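Side-chain contacts in putative HMP/thiamine permease protein YkoE (Bacillus subtilis, PDB 5EDL), which probably carries thiamine and/or hydroxymethylpyrimidine across the membrane as the substrate-binding S component of an energy-coupling factor transporter: residues L143-M146 / L147-L151; W106-S110 / L111-M115; G154-L157 / A158-G162. All blocks are in the same frame, centred on the assembly; numbering follows the deposited sequence.

Interaction 1: L143-M146 / L147-L151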
loop_
_atom_site.group_PDB
_atom_site.type_symbol
_atom_site.label_atom_id
_atom_site.label_comp_id
_atom_site.label_asym_id
_atom_site.label_seq_id
_atom_site.Cartn_x
_atom_site.Cartn_y
_atom_site.Cartn_z
ATOM N N LEU A 143 3.589 2.432 22.908
ATOM C CA LEU A 143 4.259 2.326 21.614
ATOM C C LEU A 143 4.184 0.901 21.081
ATOM O O LEU A 143 3.927 0.688 19.896
ATOM C CB LEU A 143 5.712 2.775 21.715
ATOM C CG LEU A 143 5.879 4.297 21.827
ATOM C CD1 LEU A 143 7.320 4.672 22.150
ATOM C CD2 LEU A 143 5.412 4.947 20.522
ATOM N N LEU A 144 4.409 -0.063 21.964
ATOM C CA LEU A 144 4.373 -1.466 21.590
ATOM C C LEU A 144 2.985 -1.849 21.091
ATOM O O LEU A 144 2.846 -2.531 20.074
ATOM C CB LEU A 144 4.786 -2.350 22.776
ATOM C CG LEU A 144 6.288 -2.337 23.096
ATOM C CD1 LEU A 144 6.617 -3.091 24.395
ATOM C CD2 LEU A 144 7.082 -2.905 21.926
ATOM N N ILE A 145 1.955 -1.408 21.802
ATOM C CA ILE A 145 0.592 -1.704 21.391
ATOM C C ILE A 145 0.280 -1.066 20.028
ATOM O O ILE A 145 -0.317 -1.702 19.156
ATOM C CB ILE A 145 -0.425 -1.235 22.447
ATOM C CG1 ILE A 145 -0.289 -2.089 23.712
ATOM C CG2 ILE A 145 -1.831 -1.353 21.904
ATOM C CD1 ILE A 145 -1.032 -1.543 24.917
ATOM N N MET A 146 0.716 0.174 19.828
ATOM C CA MET A 146 0.445 0.861 18.565
ATOM C C MET A 146 1.177 0.197 17.388
ATOM O O MET A 146 0.603 0.047 16.316
ATOM C CB MET A 146 0.818 2.344 18.648
ATOM C CG MET A 146 -0.178 3.183 19.488
ATOM S SD MET A 146 -0.056 4.979 19.207
ATOM C CE MET A 146 1.582 5.269 19.863
ATOM N N LEU A 147 2.435 -0.189 17.594
ATOM C CA LEU A 147 3.190 -0.876 16.549
ATOM C C LEU A 147 2.529 -2.195 16.151
ATOM O O LEU A 147 2.429 -2.514 14.963
ATOM C CB LEU A 147 4.625 -1.149 16.989
ATOM C CG LEU A 147 5.494 -1.871 15.954
ATOM C CD1 LEU A 147 5.522 -1.125 14.627
ATOM C CD2 LEU A 147 6.917 -2.081 16.505
ATOM N N VAL A 148 2.100 -2.962 17.147
ATOM C CA VAL A 148 1.449 -4.232 16.880
ATOM C C VAL A 148 0.171 -4.023 16.059
ATOM O O VAL A 148 -0.046 -4.704 15.049
ATOM C CB VAL A 148 1.125 -4.984 18.179
ATOM C CG1 VAL A 148 0.151 -6.103 17.907
ATOM C CG2 VAL A 148 2.412 -5.528 18.807
ATOM N N ILE A 149 -0.668 -3.082 16.494
ATOM C CA ILE A 149 -1.870 -2.734 15.742
ATOM C C ILE A 149 -1.516 -2.271 14.326
ATOM O O ILE A 149 -2.150 -2.685 13.357
ATOM C CB ILE A 149 -2.694 -1.630 16.435
ATOM C CG1 ILE A 149 -3.137 -2.087 17.835
ATOM C CG2 ILE A 149 -3.900 -1.263 15.574
ATOM C CD1 ILE A 149 -3.828 -0.989 18.669
ATOM N N ARG A 150 -0.502 -1.422 14.196
ATOM C CA ARG A 150 -0.141 -0.941 12.867
ATOM C C ARG A 150 0.405 -2.077 11.990
ATOM O O ARG A 150 0.173 -2.090 10.780
ATOM C CB ARG A 150 0.881 0.196 12.922
ATOM C CG ARG A 150 0.988 0.952 11.575
ATOM C CD ARG A 150 2.017 2.094 11.603
ATOM N NE ARG A 150 1.666 3.137 12.575
ATOM C CZ ARG A 150 2.311 4.293 12.700
ATOM N NH1 ARG A 150 3.346 4.571 11.916
ATOM N NH2 ARG A 150 1.917 5.175 13.615
ATOM N N LEU A 151 1.130 -3.015 12.593
ATOM C CA LEU A 151 1.633 -4.160 11.839
ATOM C C LEU A 151 0.471 -5.011 11.308
ATOM O O LEU A 151 0.459 -5.416 10.145
ATOM C CB LEU A 151 2.572 -5.002 12.701
ATOM C CG LEU A 151 3.985 -4.438 12.917
ATOM C CD1 LEU A 151 4.684 -5.136 14.069
ATOM C CD2 LEU A 151 4.808 -4.565 11.643
#
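Amide N of L147 meets the carbonyl oxygen of L143 at 2.9 Å, and the same i to i+4 step is repeated by V148 on L144, I149 on I145 and R150 on M146. The last of these is the shortest, with R150 N 2.8 Å from M146 O, and the N-H...O angles of the four run from 158° to 173°, as expected of regular alpha-helical turns. I145 and I149 then lie side by side and point the same way, the methyl CG2 of I145 meeting CD1 of I149 at 3.8 Å. I149 reaches back because its CG1 stands beside its own backbone N (chi1 -60°); this branch also comes up to the oxygen of I145, with CG1 3.1 Å from I145 O. V148 behaves alike one residue earlier, its CG2 being 3.3 Å from L144 O. The turn belongs to helix 140-170, most of which is predicted to span the membrane, and illustrates how such a helix can be greasy on one side and carry a binding residue on another. R150 is that residue: its chain starts away from the backbone N, bends at chi3 and reaches the bound thiamine. Its guanidinium is gripped by salt bridges from NE to E41 and from NH2 to D129, by a hydrogen bond from NH1 to S125, and by a cation-pi contact with Y44. L143 and L147, one turn apart, both touch F126 of helix 111-132, whereas M146, whose chain bends at chi3, touches E41 and Y135.

Interaction 2: W106-S110 / L111-M115; sequences WKAYS and LPVLM. With MPG ([(Z)-octadec-9-enyl] (2R)-2,3-bis(oxidanyl)propanoate), chain C.
V113 and A108 meet where the loop runs into the helix, CG2 of V113 resting 4.0 Å from CB of A108. The valine takes hold with both methyls: CG1, anti to its backbone N (chi1 175°), approaches the A108 carbonyl, 3.4 Å from its oxygen, while CG2 turns toward the serine and lies 3.7 Å from S110 OG. L114 covers the neighbouring carbonyl, its CG sitting 3.7 Å from Y109 O. Its methyl CD2 comes to the edge of the Y109 ring, near the ring plane, in a looser contact. S110 occupies the N-cap position of helix 111-132, yet its side chain makes no capping bond. The hydroxyl instead sits between the backbone N and the carbonyl carbon (chi1 72°), with OG 3.4 Å from P112 CD on the first turn. The cap residue contributes through its backbone: S110 O accepts the amide of L114 at 3.1 Å and, weakly, that of V113. Proline, here P112, is familiar in a first helical turn, where its missing N-H costs no helical hydrogen bond. The loop itself is braced from within. Y109 swings back so that its OH donates to W106 O at 2.8 Å, coming from above the carbonyl plane rather than along a lone pair. W106 borders the lipid; C10 of the MPG double bond approaches its ring obliquely, 3.8 Å from CZ2, and CH2 and CZ3 run on toward C16. The indole is held by a hydrogen bond from NE1 to E98, another residue of the same lipid pocket, and F101 lies against it. On the helix side, L111 and M115 touch L160 of helix 140-170.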
loop_
_atom_site.group_PDB
_atom_site.type_symbol
_atom_site.label_atom_id
_atom_site.label_comp_id
_atom_site.label_asym_id
_atom_site.label_seq_id
_atom_site.Cartn_x
_atom_site.Cartn_y
_atom_site.Cartn_z
ATOM N N TRP A 106 11.588 -9.141 -6.546
ATOM C CA TRP A 106 10.436 -8.770 -7.356
ATOM C C TRP A 106 9.867 -9.971 -8.113
ATOM O O TRP A 106 9.232 -9.807 -9.151
ATOM C CB TRP A 106 10.805 -7.643 -8.331
ATOM C CG TRP A 106 11.338 -6.423 -7.629
ATOM C CD1 TRP A 106 10.604 -5.442 -6.994
ATOM C CD2 TRP A 106 12.713 -6.060 -7.460
ATOM N NE1 TRP A 106 11.438 -4.512 -6.455
ATOM C CE2 TRP A 106 12.737 -4.857 -6.726
ATOM C CE3 TRP A 106 13.925 -6.625 -7.872
ATOM C CZ2 TRP A 106 13.925 -4.210 -6.392
ATOM C CZ3 TRP A 106 15.106 -5.978 -7.537
ATOM C CH2 TRP A 106 15.094 -4.783 -6.806
ATOM N N LYS A 107 10.075 -11.167 -7.564
ATOM C CA LYS A 107 9.572 -12.408 -8.161
ATOM C C LYS A 107 8.507 -13.111 -7.320
ATOM O O LYS A 107 8.032 -14.171 -7.707
ATOM C CB LYS A 107 10.723 -13.397 -8.388
ATOM C CG LYS A 107 11.729 -12.991 -9.439
ATOM C CD LYS A 107 12.951 -13.909 -9.389
ATOM C CE LYS A 107 12.546 -15.372 -9.425
ATOM N NZ LYS A 107 13.723 -16.290 -9.472
ATOM N N ALA A 108 8.170 -12.556 -6.160
ATOM C CA ALA A 108 7.242 -13.215 -5.238
ATOM C C ALA A 108 6.040 -12.336 -4.891
ATOM O O ALA A 108 6.194 -11.243 -4.331
ATOM C CB ALA A 108 7.964 -13.619 -3.968
ATOM N N TYR A 109 4.842 -12.822 -5.198
ATOM C CA TYR A 109 3.646 -12.020 -4.968
ATOM C C TYR A 109 2.540 -12.804 -4.265
ATOM O O TYR A 109 1.374 -12.428 -4.316
ATOM C CB TYR A 109 3.174 -11.422 -6.301
ATOM C CG TYR A 109 4.240 -10.510 -6.858
ATOM C CD1 TYR A 109 4.347 -9.196 -6.428
ATOM C CD2 TYR A 109 5.194 -10.987 -7.749
ATOM C CE1 TYR A 109 5.336 -8.372 -6.897
ATOM C CE2 TYR A 109 6.202 -10.172 -8.219
ATOM C CZ TYR A 109 6.263 -8.858 -7.797
ATOM O OH TYR A 109 7.255 -8.026 -8.258
ATOM N N SER A 110 2.933 -13.862 -3.559
ATOM C CA SER A 110 2.010 -14.593 -2.703
ATOM C C SER A 110 1.527 -13.678 -1.559
ATOM O O SER A 110 2.169 -12.677 -1.235
ATOM C CB SER A 110 2.670 -15.860 -2.141
ATOM O OG SER A 110 3.636 -15.531 -1.151
ATOM N N LEU A 111 0.393 -14.031 -0.963
ATOM C CA LEU A 111 -0.230 -13.205 0.069
ATOM C C LEU A 111 0.704 -12.881 1.245
ATOM O O LEU A 111 0.739 -11.742 1.698
ATOM C CB LEU A 111 -1.494 -13.877 0.598
ATOM C CG LEU A 111 -2.244 -13.084 1.676
ATOM C CD1 LEU A 111 -2.655 -11.719 1.143
ATOM C CD2 LEU A 111 -3.473 -13.872 2.169
ATOM N N PRO A 112 1.444 -13.880 1.745
ATOM C CA PRO A 112 2.391 -13.623 2.838
ATOM C C PRO A 112 3.425 -12.550 2.480
ATOM O O PRO A 112 3.793 -11.761 3.354
ATOM C CB PRO A 112 3.068 -14.982 3.042
ATOM C CG PRO A 112 2.068 -15.979 2.526
ATOM C CD PRO A 112 1.411 -15.305 1.366
ATOM N N VAL A 113 3.877 -12.515 1.226
ATOM C CA VAL A 113 4.815 -11.484 0.812
ATOM C C VAL A 113 4.125 -10.111 0.726
ATOM O O VAL A 113 4.704 -9.109 1.128
ATOM C CB VAL A 113 5.489 -11.820 -0.529
ATOM C CG1 VAL A 113 6.363 -10.643 -0.984
ATOM C CG2 VAL A 113 6.330 -13.116 -0.395
ATOM N N LEU A 114 2.890 -10.075 0.224
ATOM C CA LEU A 114 2.125 -8.828 0.190
ATOM C C LEU A 114 1.907 -8.298 1.614
ATOM O O LEU A 114 2.031 -7.096 1.872
ATOM C CB LEU A 114 0.778 -9.034 -0.514
ATOM C CG LEU A 114 0.832 -9.573 -1.954
ATOM C CD1 LEU A 114 -0.564 -9.582 -2.564
ATOM C CD2 LEU A 114 1.790 -8.759 -2.814
ATOM N N MET A 115 1.595 -9.203 2.535
ATOM C CA MET A 115 1.363 -8.810 3.922
ATOM C C MET A 115 2.643 -8.283 4.571
ATOM O O MET A 115 2.609 -7.250 5.244
ATOM C CB MET A 115 0.785 -9.973 4.725
ATOM C CG MET A 115 -0.673 -10.286 4.385
ATOM S SD MET A 115 -1.319 -11.584 5.459
ATOM C CE MET A 115 -3.059 -11.529 5.054
HETATM C C2 MPG C . 15.443 -0.184 2.590
HETATM C C3 MPG C . 15.636 -1.059 1.371
HETATM C C4 MPG C . 14.729 -0.583 0.258
HETATM C C5 MPG C . 15.296 0.684 -0.336
HETATM C C6 MPG C . 15.428 0.531 -1.831
HETATM C C7 MPG C . 14.055 0.588 -2.452
HETATM C C8 MPG C . 14.176 0.913 -3.924
HETATM C C9 MPG C . 14.441 -0.365 -4.688
HETATM C C10 MPG C . 14.413 -0.415 -6.039
HETATM C C11 MPG C . 14.119 0.799 -6.892
HETATM C C12 MPG C . 15.224 0.932 -7.918
HETATM C C13 MPG C . 15.176 -0.226 -8.898
HETATM C C14 MPG C . 16.314 -1.199 -8.669
HETATM C C15 MPG C . 16.766 -1.789 -9.987
HETATM C C16 MPG C . 16.902 -3.289 -9.857
HETATM C C17 MPG C . 17.176 -3.899 -11.211
HETATM C C18 MPG C . 16.677 -5.326 -11.211
HETATM O O1 MPG C . 15.629 -1.211 4.730
HETATM C C1 MPG C . 16.381 -0.636 3.687
#

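Interaction 3: G154-L157 / A158-G162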
loop_
_atom_site.group_PDB
_atom_site.type_symbol
_atom_site.label_atom_id
_atom_site.label_comp_id
_atom_site.label_asym_id
_atom_site.label_seq_id
_atom_site.Cartn_x
_atom_site.Cartn_y
_atom_site.Cartn_z
ATOM N N GLY A 154 -1.333 -3.058 8.549
ATOM C CA GLY A 154 -0.539 -3.127 7.337
ATOM C C GLY A 154 -0.713 -4.478 6.640
ATOM O O GLY A 154 -0.872 -4.545 5.426
ATOM N N ALA A 155 -0.693 -5.559 7.410
ATOM C CA ALA A 155 -0.854 -6.897 6.832
ATOM C C ALA A 155 -2.247 -7.032 6.192
ATOM O O ALA A 155 -2.376 -7.557 5.082
ATOM C CB ALA A 155 -0.639 -7.972 7.895
ATOM N N LEU A 156 -3.270 -6.512 6.872
ATOM C CA LEU A 156 -4.650 -6.738 6.454
ATOM C C LEU A 156 -5.215 -5.691 5.478
ATOM O O LEU A 156 -5.816 -6.057 4.471
ATOM C CB LEU A 156 -5.560 -6.831 7.677
ATOM C CG LEU A 156 -5.267 -7.999 8.619
ATOM C CD1 LEU A 156 -6.224 -7.995 9.814
ATOM C CD2 LEU A 156 -5.308 -9.329 7.893
ATOM N N LEU A 157 -5.036 -4.405 5.780
ATOM C CA LEU A 157 -5.629 -3.337 4.973
ATOM C C LEU A 157 -4.773 -2.938 3.780
ATOM O O LEU A 157 -5.262 -2.302 2.858
ATOM C CB LEU A 157 -5.899 -2.094 5.829
ATOM C CG LEU A 157 -6.917 -2.276 6.959
ATOM C CD1 LEU A 157 -7.239 -0.925 7.609
ATOM C CD2 LEU A 157 -8.170 -2.966 6.441
ATOM N N ALA A 158 -3.494 -3.290 3.805
ATOM C CA ALA A 158 -2.656 -3.076 2.635
ATOM C C ALA A 158 -2.433 -4.396 1.898
ATOM O O ALA A 158 -2.806 -4.521 0.731
ATOM C CB ALA A 158 -1.337 -2.440 3.019
ATOM N N GLY A 159 -1.860 -5.384 2.581
ATOM C CA GLY A 159 -1.535 -6.656 1.951
ATOM C C GLY A 159 -2.751 -7.433 1.449
ATOM O O GLY A 159 -2.891 -7.678 0.250
ATOM N N LEU A 160 -3.630 -7.824 2.363
ATOM C CA LEU A 160 -4.797 -8.620 2.000
ATOM C C LEU A 160 -5.829 -7.825 1.185
ATOM O O LEU A 160 -6.309 -8.290 0.156
ATOM C CB LEU A 160 -5.468 -9.192 3.255
ATOM C CG LEU A 160 -6.711 -10.064 3.013
ATOM C CD1 LEU A 160 -6.348 -11.315 2.215
ATOM C CD2 LEU A 160 -7.355 -10.465 4.328
ATOM N N LEU A 161 -6.173 -6.635 1.662
ATOM C CA LEU A 161 -7.148 -5.804 0.970
ATOM C C LEU A 161 -6.614 -5.337 -0.390
ATOM O O LEU A 161 -7.371 -5.207 -1.344
ATOM C CB LEU A 161 -7.533 -4.593 1.826
ATOM C CG LEU A 161 -8.608 -3.704 1.193
ATOM C CD1 LEU A 161 -9.896 -4.512 0.968
ATOM C CD2 LEU A 161 -8.873 -2.439 2.020
ATOM N N GLY A 162 -5.312 -5.096 -0.460
ATOM C CA GLY A 162 -4.667 -4.710 -1.701
ATOM C C GLY A 162 -4.737 -5.824 -2.735
ATOM O O GLY A 162 -4.984 -5.571 -3.908
#
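A158 brings its methyl up to the oxygen of G154, CB coming to 3.2 Å from G154 O. That oxygen is shared: G159 N donates to it at 3.1 Å, nearly straight at 165°, while A158 N gives only a weak bond. The bonding has therefore shifted by a residue, and it stays shifted through the next two donors, with L160 N on A155 O at 3.0 Å and L161 N on L156 O at 2.9 Å. Three successive i to i+5 bonds of this kind mark a pi-type turn within helix 140-170, a widening that is a recognised variation on membrane helices. The cost falls on L157 O, which is buried by the turn and has no partner in the model. L161 lays hydrocarbon beside it: CB is 3.4 Å from L157 O, and with CG anti to the backbone N (chi1 -177°) the methyl CD2 comes near as well. L160, whose CG is likewise anti to its backbone N, places CB at 3.4 Å from L156 O, and its methyl CD2 makes a loose contact with that of L156 on the exposed side. A155 touches M115 and M119 of helix 111-132. A158 packs instead on F48, and L161 on I46.

Overall arrangement
Along the chain interaction 2 comes first, where the loop after helix 85-103 runs into helix 111-132; interactions 1 and 3 follow on the next helix, 140-170, where their segments adjoin and their centres are 15 Å apart. Interaction 1, with one residue in the thiamine pocket, and interaction 2, whose W106 touches a bound lipid, lie 22 Å apart without touching. Interaction 3 is closer to interaction 2, about 12 Å between centres, and the two meet directly: M115 CG lies 3.3 Å from A155 O, and L111 CD2 3.8 Å from L160 CD1. The widened turn of one helix thus packs against the first turn of the other, joining the two helices.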